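Local coordinates for vesicular integral-membrane protein VIP36 (Canis lupus familiaris, PDB 2DUR) that acts as a calcium-dependent lectin of the early secretory pathway that binds high-mannose glycans and takes part in transport and sorting of the glycoproteins that carry them, at residues A[53-59]-A[201-207]; A[85-91]-A[106-112]. All coordinates share one frame; numbering follows the deposited sequence.

Contact 1. Residues A[53-59]-A[201-207]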
ATOM      1  N   ILE A  53      -7.561   3.757   5.811  1.00 17.53           N
ATOM      2  CA  ILE A  53      -7.364   3.235   7.165  1.00 18.67           C
ATOM      3  C   ILE A  53      -5.914   3.555   7.544  1.00 17.92           C
ATOM      4  O   ILE A  53      -5.008   3.539   6.689  1.00 17.95           O
ATOM      5  CB  ILE A  53      -7.640   1.695   7.281  1.00 18.99           C
ATOM      6  CG1 ILE A  53      -6.789   0.873   6.299  1.00 19.93           C
ATOM      7  CG2 ILE A  53      -9.123   1.383   7.080  1.00 20.47           C
ATOM      8  CD1 ILE A  53      -6.884  -0.636   6.547  1.00 20.69           C
ATOM      9  N   TRP A  54      -5.706   3.918   8.800  1.00 17.81           N
ATOM     10  CA  TRP A  54      -4.397   4.341   9.264  1.00 18.11           C
ATOM     11  C   TRP A  54      -4.095   3.685  10.598  1.00 19.44           C
ATOM     12  O   TRP A  54      -4.893   3.750  11.520  1.00 19.73           O
ATOM     13  CB  TRP A  54      -4.309   5.868   9.341  1.00 18.75           C
ATOM     14  CG  TRP A  54      -4.227   6.453   7.949  1.00 18.23           C
ATOM     15  CD1 TRP A  54      -5.252   6.969   7.193  1.00 19.13           C
ATOM     16  CD2 TRP A  54      -3.044   6.542   7.143  1.00 18.00           C
ATOM     17  NE1 TRP A  54      -4.766   7.395   5.960  1.00 17.40           N
ATOM     18  CE2 TRP A  54      -3.419   7.131   5.902  1.00 18.52           C
ATOM     19  CE3 TRP A  54      -1.700   6.174   7.346  1.00 17.28           C
ATOM     20  CZ2 TRP A  54      -2.495   7.370   4.872  1.00 18.01           C
ATOM     21  CZ3 TRP A  54      -0.770   6.414   6.315  1.00 18.05           C
ATOM     22  CH2 TRP A  54      -1.183   6.999   5.089  1.00 19.21           C
ATOM     23  N   ASN A  55      -2.936   3.038  10.687  1.00 19.55           N
ATOM     24  CA  ASN A  55      -2.517   2.340  11.922  1.00 20.89           C
ATOM     25  C   ASN A  55      -2.251   3.373  13.000  1.00 21.05           C
ATOM     26  O   ASN A  55      -1.735   4.456  12.713  1.00 22.22           O
ATOM     27  CB  ASN A  55      -1.270   1.510  11.553  1.00 20.39           C
ATOM     28  CG  ASN A  55      -0.860   0.459  12.586  1.00 21.99           C
ATOM     29  OD1 ASN A  55       0.341   0.204  12.711  1.00 22.38           O
ATOM     30  ND2 ASN A  55      -1.810  -0.204  13.246  1.00 21.05           N
ATOM     31  N   HIS A  56      -2.634   3.069  14.250  1.00 22.09           N
ATOM     32  CA  HIS A  56      -2.470   4.006  15.366  1.00 23.73           C
ATOM     33  C   HIS A  56      -1.021   4.325  15.723  1.00 23.41           C
ATOM     34  O   HIS A  56      -0.683   5.471  15.992  1.00 24.94           O
ATOM     35  CB  HIS A  56      -3.120   3.416  16.619  1.00 24.19           C
ATOM     36  CG  HIS A  56      -4.593   3.647  16.704  1.00 28.07           C
ATOM     37  ND1 HIS A  56      -5.255   3.727  17.911  1.00 31.21           N
ATOM     38  CD2 HIS A  56      -5.531   3.818  15.746  1.00 30.83           C
ATOM     39  CE1 HIS A  56      -6.541   3.938  17.690  1.00 30.63           C
ATOM     40  NE2 HIS A  56      -6.736   3.994  16.386  1.00 30.77           N
ATOM     41  N   GLN A  57      -0.182   3.291  15.770  1.00 24.59           N
ATOM     42  CA  GLN A  57       1.169   3.437  16.281  1.00 25.62           C
ATOM     43  C   GLN A  57       2.189   3.503  15.152  1.00 24.61           C
ATOM     44  O   GLN A  57       2.130   2.673  14.243  1.00 24.25           O
ATOM     45  CB  GLN A  57       1.502   2.258  17.193  1.00 26.42           C
ATOM     46  CG  GLN A  57       0.678   2.227  18.500  1.00 31.83           C
ATOM     47  CD  GLN A  57       0.778   3.538  19.263  1.00 37.50           C
ATOM     48  OE1 GLN A  57       1.860   3.919  19.726  1.00 41.34           O
ATOM     49  NE2 GLN A  57      -0.348   4.246  19.387  1.00 40.01           N
ATOM     50  N   PRO A  58       3.152   4.444  15.249  1.00 24.46           N
ATOM     51  CA  PRO A  58       4.250   4.450  14.274  1.00 24.30           C
ATOM     52  C   PRO A  58       5.017   3.133  14.340  1.00 24.28           C
ATOM     53  O   PRO A  58       5.126   2.534  15.426  1.00 24.01           O
ATOM     54  CB  PRO A  58       5.167   5.587  14.745  1.00 24.35           C
ATOM     55  CG  PRO A  58       4.375   6.390  15.720  1.00 26.33           C
ATOM     56  CD  PRO A  58       3.293   5.495  16.268  1.00 25.37           C
ATOM     57  N   CYS A  59       5.541   2.697  13.194  1.00 23.83           N
ATOM     58  CA  CYS A  59       6.356   1.489  13.123  1.00 23.90           C
ATOM     59  C   CYS A  59       7.838   1.815  13.293  1.00 23.75           C
ATOM     60  O   CYS A  59       8.396   2.580  12.492  1.00 24.04           O
ATOM     61  CB  CYS A  59       6.164   0.797  11.769  1.00 23.97           C
ATOM     62  SG  CYS A  59       7.108  -0.752  11.645  1.00 25.93           S
ATOM     63  N   THR A 201      12.552   4.924  10.216  1.00 19.73           N
ATOM     64  CA  THR A 201      11.603   4.291  11.127  1.00 20.18           C
ATOM     65  C   THR A 201      10.673   5.402  11.630  1.00 19.91           C
ATOM     66  O   THR A 201      10.983   6.590  11.450  1.00 19.99           O
ATOM     67  CB  THR A 201      12.329   3.694  12.333  1.00 20.35           C
ATOM     68  OG1 THR A 201      13.234   4.670  12.862  1.00 22.25           O
ATOM     69  CG2 THR A 201      13.089   2.407  11.947  1.00 20.98           C
ATOM     70  N   GLY A 202       9.565   5.026  12.276  1.00 20.58           N
ATOM     71  CA  GLY A 202       8.654   5.989  12.886  1.00 19.95           C
ATOM     72  C   GLY A 202       7.520   6.461  11.971  1.00 20.04           C
ATOM     73  O   GLY A 202       6.795   7.405  12.308  1.00 19.86           O
ATOM     74  N   TYR A 203       7.382   5.834  10.806  1.00 19.10           N
ATOM     75  CA  TYR A 203       6.291   6.180   9.886  1.00 18.96           C
ATOM     76  C   TYR A 203       5.062   5.286  10.148  1.00 18.87           C
ATOM     77  O   TYR A 203       5.144   4.310  10.909  1.00 19.50           O
ATOM     78  CB  TYR A 203       6.778   6.064   8.430  1.00 19.14           C
ATOM     79  CG  TYR A 203       7.519   7.281   7.886  1.00 16.86           C
ATOM     80  CD1 TYR A 203       7.926   8.318   8.715  1.00 18.07           C
ATOM     81  CD2 TYR A 203       7.823   7.370   6.505  1.00 15.46           C
ATOM     82  CE1 TYR A 203       8.602   9.443   8.196  1.00 17.88           C
ATOM     83  CE2 TYR A 203       8.510   8.462   5.981  1.00 17.42           C
ATOM     84  CZ  TYR A 203       8.879   9.509   6.820  1.00 17.52           C
ATOM     85  OH  TYR A 203       9.550  10.581   6.284  1.00 18.11           O
ATOM     86  N   TYR A 204       3.930   5.619   9.516  1.00 18.51           N
ATOM     87  CA  TYR A 204       2.660   4.912   9.712  1.00 18.79           C
ATOM     88  C   TYR A 204       2.264   4.045   8.543  1.00 18.01           C
ATOM     89  O   TYR A 204       2.359   4.476   7.389  1.00 17.81           O
ATOM     90  CB  TYR A 204       1.516   5.942   9.934  1.00 20.09           C
ATOM     91  CG  TYR A 204       1.677   6.745  11.178  1.00 21.82           C
ATOM     92  CD1 TYR A 204       2.311   7.979  11.146  1.00 24.61           C
ATOM     93  CD2 TYR A 204       1.177   6.275  12.408  1.00 23.46           C
ATOM     94  CE1 TYR A 204       2.475   8.725  12.303  1.00 25.43           C
ATOM     95  CE2 TYR A 204       1.345   7.012  13.566  1.00 26.17           C
ATOM     96  CZ  TYR A 204       1.994   8.242  13.505  1.00 26.07           C
ATOM     97  OH  TYR A 204       2.162   8.998  14.646  1.00 28.14           O
ATOM     98  N   PHE A 205       1.794   2.826   8.815  1.00 17.28           N
ATOM     99  CA  PHE A 205       1.177   2.041   7.762  1.00 16.57           C
ATOM    100  C   PHE A 205      -0.258   2.498   7.542  1.00 16.72           C
ATOM    101  O   PHE A 205      -0.992   2.781   8.490  1.00 17.40           O
ATOM    102  CB  PHE A 205       1.191   0.541   8.078  1.00 17.11           C
ATOM    103  CG  PHE A 205       2.568  -0.053   7.981  1.00 18.20           C
ATOM    104  CD1 PHE A 205       3.121  -0.268   6.732  1.00 20.19           C
ATOM    105  CD2 PHE A 205       3.303  -0.356   9.132  1.00 21.57           C
ATOM    106  CE1 PHE A 205       4.392  -0.807   6.598  1.00 20.06           C
ATOM    107  CE2 PHE A 205       4.598  -0.904   9.012  1.00 23.01           C
ATOM    108  CZ  PHE A 205       5.126  -1.120   7.741  1.00 22.32           C
ATOM    109  N   GLY A 206      -0.633   2.551   6.283  1.00 16.75           N
ATOM    110  CA  GLY A 206      -2.013   2.921   5.904  1.00 16.10           C
ATOM    111  C   GLY A 206      -2.414   2.276   4.592  1.00 16.40           C
ATOM    112  O   GLY A 206      -1.580   1.729   3.862  1.00 17.04           O
ATOM    113  N   ALA A 207      -3.713   2.317   4.285  1.00 14.87           N
ATOM    114  CA  ALA A 207      -4.184   1.854   2.979  1.00 14.44           C
ATOM    115  C   ALA A 207      -5.323   2.791   2.608  1.00 14.90           C
ATOM    116  O   ALA A 207      -6.053   3.261   3.486  1.00 15.93           O
ATOM    117  CB  ALA A 207      -4.689   0.386   3.017  1.00 15.01           C
TER
HETATM  118  O   HOH W   1       2.099   1.872  11.563  1.00 19.44           O
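Three groups hold one water molecule between the segments: it donates to Asn55 OD1 (2.7 Å) and to Gln57 O, and accepts from Phe205 N. The site lies where two antiparallel strands of the lectin beta sandwich, 49-55 and 204-211, part company. Up to this point they pair regularly, with Ile53 and Ala207 bonded through both their amides and Asn55 N donating to Phe205 O. Beyond Asn55 the chain swings outward through His56 and Gln57, so that no carbonyl of 53-59 takes the Phe205 N-H and the water does so instead. Asn55 CG stands anti to the backbone N (chi1 -166°), which brings OD1 to the water; the same amide also bonds the N-terminal tail, OD1 to His10 and ND2 to the carbonyl of Glu9.

The two faces of the strand pair differ. On one, the Trp54 indole lies over glycine backbone in a CH-pi contact, Gly206 CA standing 3.9 Å from the centroid of the six-membered ring, while the Tyr204 ring packs against residues 55-58. The His56 carbonyl O meets the edge of the tyrosine ring in its plane, and Pro58 runs alongside, its CG 3.6 Å from Tyr204 OH and its CB over one ring face. The other face looks to the second sheet: Ile53 CG1 packs on Ala207 CB and the Ile53 side chain reaches Val40 and Leu42, and the Phe205 ring meets Trp64 edge to face. Cys59 SG, anti to its own N (chi1 -178°), approaches the edge of the Phe205 ring, 3.6 Å from CE2.

The chains rejoin through Cys59 N to Tyr203 O (2.8 Å) and, at the far end, through a bond of 2.7 Å from Gly202 N to Cys59 O.

Contact 2. Residues A[85-91]-A[106-112]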
ATOM      1  N   ILE A  85      -6.043   1.029  -5.367  1.00 15.58           N
ATOM      2  CA  ILE A  85      -5.661   1.065  -3.968  1.00 15.26           C
ATOM      3  C   ILE A  85      -4.245   1.612  -3.851  1.00 14.81           C
ATOM      4  O   ILE A  85      -3.415   1.325  -4.721  1.00 15.37           O
ATOM      5  CB  ILE A  85      -5.696  -0.394  -3.358  1.00 15.37           C
ATOM      6  CG1 ILE A  85      -7.150  -0.871  -3.215  1.00 16.55           C
ATOM      7  CG2 ILE A  85      -4.932  -0.461  -2.021  1.00 16.26           C
ATOM      8  CD1 ILE A  85      -7.260  -2.383  -2.845  1.00 17.25           C
ATOM      9  N   ALA A  86      -3.972   2.343  -2.769  1.00 15.65           N
ATOM     10  CA  ALA A  86      -2.578   2.691  -2.377  1.00 15.04           C
ATOM     11  C   ALA A  86      -2.299   2.134  -0.992  1.00 15.60           C
ATOM     12  O   ALA A  86      -3.159   2.180  -0.116  1.00 15.78           O
ATOM     13  CB  ALA A  86      -2.369   4.205  -2.368  1.00 15.01           C
ATOM     14  N   LEU A  87      -1.101   1.579  -0.818  1.00 15.42           N
ATOM     15  CA  LEU A  87      -0.586   1.158   0.476  1.00 15.04           C
ATOM     16  C   LEU A  87       0.499   2.136   0.848  1.00 15.03           C
ATOM     17  O   LEU A  87       1.296   2.495  -0.006  1.00 14.76           O
ATOM     18  CB  LEU A  87       0.027  -0.243   0.361  1.00 15.08           C
ATOM     19  CG  LEU A  87      -0.957  -1.283  -0.160  1.00 17.74           C
ATOM     20  CD1 LEU A  87      -0.254  -2.622  -0.364  1.00 20.56           C
ATOM     21  CD2 LEU A  87      -2.156  -1.431   0.797  1.00 19.69           C
ATOM     22  N   TRP A  88       0.538   2.532   2.119  1.00 15.43           N
ATOM     23  CA  TRP A  88       1.365   3.616   2.561  1.00 15.33           C
ATOM     24  C   TRP A  88       2.264   3.232   3.706  1.00 15.64           C
ATOM     25  O   TRP A  88       1.858   2.501   4.623  1.00 16.24           O
ATOM     26  CB  TRP A  88       0.472   4.770   3.042  1.00 15.55           C
ATOM     27  CG  TRP A  88      -0.447   5.273   1.996  1.00 15.75           C
ATOM     28  CD1 TRP A  88      -1.777   4.988   1.863  1.00 16.01           C
ATOM     29  CD2 TRP A  88      -0.113   6.158   0.923  1.00 13.69           C
ATOM     30  NE1 TRP A  88      -2.297   5.636   0.757  1.00 15.45           N
ATOM     31  CE2 TRP A  88      -1.305   6.395   0.188  1.00 14.83           C
ATOM     32  CE3 TRP A  88       1.086   6.806   0.523  1.00 13.43           C
ATOM     33  CZ2 TRP A  88      -1.338   7.217  -0.949  1.00 16.09           C
ATOM     34  CZ3 TRP A  88       1.041   7.664  -0.599  1.00 14.16           C
ATOM     35  CH2 TRP A  88      -0.159   7.872  -1.315  1.00 13.00           C
ATOM     36  N   TYR A  89       3.474   3.772   3.668  1.00 15.36           N
ATOM     37  CA  TYR A  89       4.337   3.840   4.846  1.00 15.70           C
ATOM     38  C   TYR A  89       4.872   5.270   4.868  1.00 16.57           C
ATOM     39  O   TYR A  89       5.822   5.616   4.152  1.00 15.83           O
ATOM     40  CB  TYR A  89       5.442   2.785   4.748  1.00 15.03           C
ATOM     41  CG  TYR A  89       6.447   2.858   5.864  1.00 16.38           C
ATOM     42  CD1 TYR A  89       6.136   2.366   7.128  1.00 17.41           C
ATOM     43  CD2 TYR A  89       7.712   3.429   5.658  1.00 15.62           C
ATOM     44  CE1 TYR A  89       7.055   2.437   8.174  1.00 17.38           C
ATOM     45  CE2 TYR A  89       8.662   3.503   6.709  1.00 16.78           C
ATOM     46  CZ  TYR A  89       8.320   2.987   7.955  1.00 16.51           C
ATOM     47  OH  TYR A  89       9.244   3.054   8.986  1.00 19.36           O
ATOM     48  N   THR A  90       4.199   6.122   5.638  1.00 16.06           N
ATOM     49  CA  THR A  90       4.391   7.567   5.491  1.00 16.42           C
ATOM     50  C   THR A  90       4.479   8.323   6.802  1.00 17.06           C
ATOM     51  O   THR A  90       3.991   7.881   7.844  1.00 17.07           O
ATOM     52  CB  THR A  90       3.278   8.222   4.626  1.00 16.00           C
ATOM     53  OG1 THR A  90       1.983   7.955   5.193  1.00 16.78           O
ATOM     54  CG2 THR A  90       3.325   7.728   3.180  1.00 16.01           C
ATOM     55  N   ARG A  91       5.075   9.504   6.722  1.00 17.49           N
ATOM     56  CA  ARG A  91       5.210  10.384   7.874  1.00 18.58           C
ATOM     57  C   ARG A  91       3.863  10.767   8.462  1.00 19.27           C
ATOM     58  O   ARG A  91       3.684  10.770   9.693  1.00 20.12           O
ATOM     59  CB  ARG A  91       5.939  11.648   7.454  1.00 18.94           C
ATOM     60  CG  ARG A  91       6.360  12.503   8.642  1.00 19.66           C
ATOM     61  CD  ARG A  91       6.856  13.856   8.138  1.00 19.71           C
ATOM     62  NE  ARG A  91       5.752  14.660   7.628  1.00 19.72           N
ATOM     63  CZ  ARG A  91       5.895  15.864   7.066  1.00 21.20           C
ATOM     64  NH1 ARG A  91       7.107  16.404   6.885  1.00 20.47           N
ATOM     65  NH2 ARG A  91       4.807  16.513   6.662  1.00 21.00           N
ATOM     66  N   PHE A 106       3.450  13.511  -0.323  1.00 14.54           N
ATOM     67  CA  PHE A 106       3.642  12.752   0.929  1.00 14.67           C
ATOM     68  C   PHE A 106       5.131  12.517   1.202  1.00 14.89           C
ATOM     69  O   PHE A 106       6.005  12.791   0.342  1.00 15.02           O
ATOM     70  CB  PHE A 106       2.883  11.413   0.841  1.00 15.58           C
ATOM     71  CG  PHE A 106       3.271  10.580  -0.359  1.00 15.44           C
ATOM     72  CD1 PHE A 106       4.319   9.660  -0.274  1.00 15.31           C
ATOM     73  CD2 PHE A 106       2.592  10.725  -1.583  1.00 15.65           C
ATOM     74  CE1 PHE A 106       4.692   8.908  -1.399  1.00 13.63           C
ATOM     75  CE2 PHE A 106       2.951   9.987  -2.706  1.00 16.73           C
ATOM     76  CZ  PHE A 106       3.991   9.065  -2.622  1.00 15.23           C
ATOM     77  N   HIS A 107       5.420  12.003   2.401  1.00 15.22           N
ATOM     78  CA  HIS A 107       6.794  11.677   2.812  1.00 15.34           C
ATOM     79  C   HIS A 107       6.823  10.194   3.121  1.00 15.20           C
ATOM     80  O   HIS A 107       6.132   9.756   4.045  1.00 15.80           O
ATOM     81  CB  HIS A 107       7.208  12.467   4.052  1.00 16.28           C
ATOM     82  CG  HIS A 107       7.095  13.945   3.864  1.00 16.76           C
ATOM     83  ND1 HIS A 107       8.179  14.783   3.717  1.00 22.39           N
ATOM     84  CD2 HIS A 107       5.998  14.726   3.781  1.00 17.76           C
ATOM     85  CE1 HIS A 107       7.747  16.026   3.539  1.00 14.66           C
ATOM     86  NE2 HIS A 107       6.430  16.012   3.578  1.00 21.38           N
ATOM     87  N   GLY A 108       7.623   9.443   2.361  1.00 15.13           N
ATOM     88  CA  GLY A 108       7.724   7.984   2.555  1.00 14.58           C
ATOM     89  C   GLY A 108       7.454   7.199   1.297  1.00 15.58           C
ATOM     90  O   GLY A 108       7.784   7.629   0.188  1.00 15.55           O
ATOM     91  N   LEU A 109       6.837   6.036   1.497  1.00 14.49           N
ATOM     92  CA  LEU A 109       6.687   5.011   0.470  1.00 14.04           C
ATOM     93  C   LEU A 109       5.225   4.815   0.128  1.00 13.69           C
ATOM     94  O   LEU A 109       4.382   4.769   1.033  1.00 15.47           O
ATOM     95  CB  LEU A 109       7.256   3.691   1.004  1.00 14.06           C
ATOM     96  CG  LEU A 109       7.001   2.460   0.150  1.00 15.27           C
ATOM     97  CD1 LEU A 109       7.761   2.557  -1.183  1.00 16.51           C
ATOM     98  CD2 LEU A 109       7.385   1.206   0.958  1.00 17.08           C
ATOM     99  N   ALA A 110       4.944   4.749  -1.164  1.00 14.93           N
ATOM    100  CA  ALA A 110       3.629   4.328  -1.686  1.00 14.26           C
ATOM    101  C   ALA A 110       3.784   3.126  -2.576  1.00 15.46           C
ATOM    102  O   ALA A 110       4.740   3.036  -3.347  1.00 15.53           O
ATOM    103  CB  ALA A 110       2.982   5.459  -2.491  1.00 15.63           C
ATOM    104  N   ILE A 111       2.849   2.179  -2.443  1.00 15.00           N
ATOM    105  CA  ILE A 111       2.696   1.110  -3.402  1.00 15.85           C
ATOM    106  C   ILE A 111       1.294   1.310  -3.993  1.00 15.29           C
ATOM    107  O   ILE A 111       0.275   1.239  -3.278  1.00 15.90           O
ATOM    108  CB  ILE A 111       2.847  -0.295  -2.764  1.00 16.15           C
ATOM    109  CG1 ILE A 111       4.144  -0.378  -1.914  1.00 17.55           C
ATOM    110  CG2 ILE A 111       2.773  -1.394  -3.851  1.00 16.13           C
ATOM    111  CD1 ILE A 111       3.946  -0.080  -0.441  1.00 20.11           C
ATOM    112  N   PHE A 112       1.242   1.554  -5.297  1.00 14.99           N
ATOM    113  CA  PHE A 112      -0.040   1.815  -5.957  1.00 15.45           C
ATOM    114  C   PHE A 112      -0.485   0.588  -6.717  1.00 16.21           C
ATOM    115  O   PHE A 112       0.299   0.022  -7.464  1.00 16.73           O
ATOM    116  CB  PHE A 112       0.131   2.936  -6.987  1.00 14.81           C
ATOM    117  CG  PHE A 112       0.630   4.229  -6.419  1.00 15.74           C
ATOM    118  CD1 PHE A 112       0.050   4.789  -5.280  1.00 15.71           C
ATOM    119  CD2 PHE A 112       1.706   4.871  -7.023  1.00 16.20           C
ATOM    120  CE1 PHE A 112       0.508   6.016  -4.768  1.00 16.95           C
ATOM    121  CE2 PHE A 112       2.144   6.105  -6.556  1.00 16.80           C
ATOM    122  CZ  PHE A 112       1.569   6.659  -5.415  1.00 15.13           C
TER
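Trp88 CG lies beside its backbone N and anti to the carbonyl carbon (chi1 -59°), while Phe106 CG is wedged between N and C (chi1 56°); these torsions bring the two rings together as a T-shaped pair, planes at 76°. The indole edge points into the phenyl face, with Trp88 CZ3 3.5 Å above the ring plane of Phe106 and over its centre. The same CZ3 rests on Ala110 CB at 3.5 Å. Trp88 CH2 then meets the edge of Phe112, in the plane of that ring, 4.0 Å from CE1, and NE1 is satisfied by Ser208 OG on the neighbouring strand.

Through the opposite face Leu87 and Ile111 reach Leu167 of the second sheet, Ile111 CD1 lying 4.0 Å from Leu87 CB. Paired backbone bonds join Leu87 with Ile111 and Tyr89 with Leu109. On the N-terminal side of the corner at Gly108, the His107 imidazole and the Arg91 guanidinium stack face to face, their centres 3.6 Å apart, and Arg91 N bonds His107 O.

This is an antiparallel strand pair in the seven-stranded sheet of an L-type lectin sandwich, and strand 109-114 runs on past Phe112 to Asp114 of the calcium site.

After strand 27-31 and the short strands 34-35 and 40-43, the chain enters strand 49-55, crosses to the other sheet as strand 64-73, and returns as strand 84-90. After the connection that includes 96-97 it comes back along 109-114, so contact 2 closes a short loop of 14 residues. The calcium-binding residues, part of the glycan pocket and several strands of the second sheet follow before residues 201-207 dock against 53-59, closing a loop of 141 residues in contact 1, inside which contact 2 is nested. Strand 204-211 is inserted between 49-55 and 84-90: Tyr204 N approaches Thr90 O and Gly206 O approaches Trp88 N, joining both contacts into one continuous sheet.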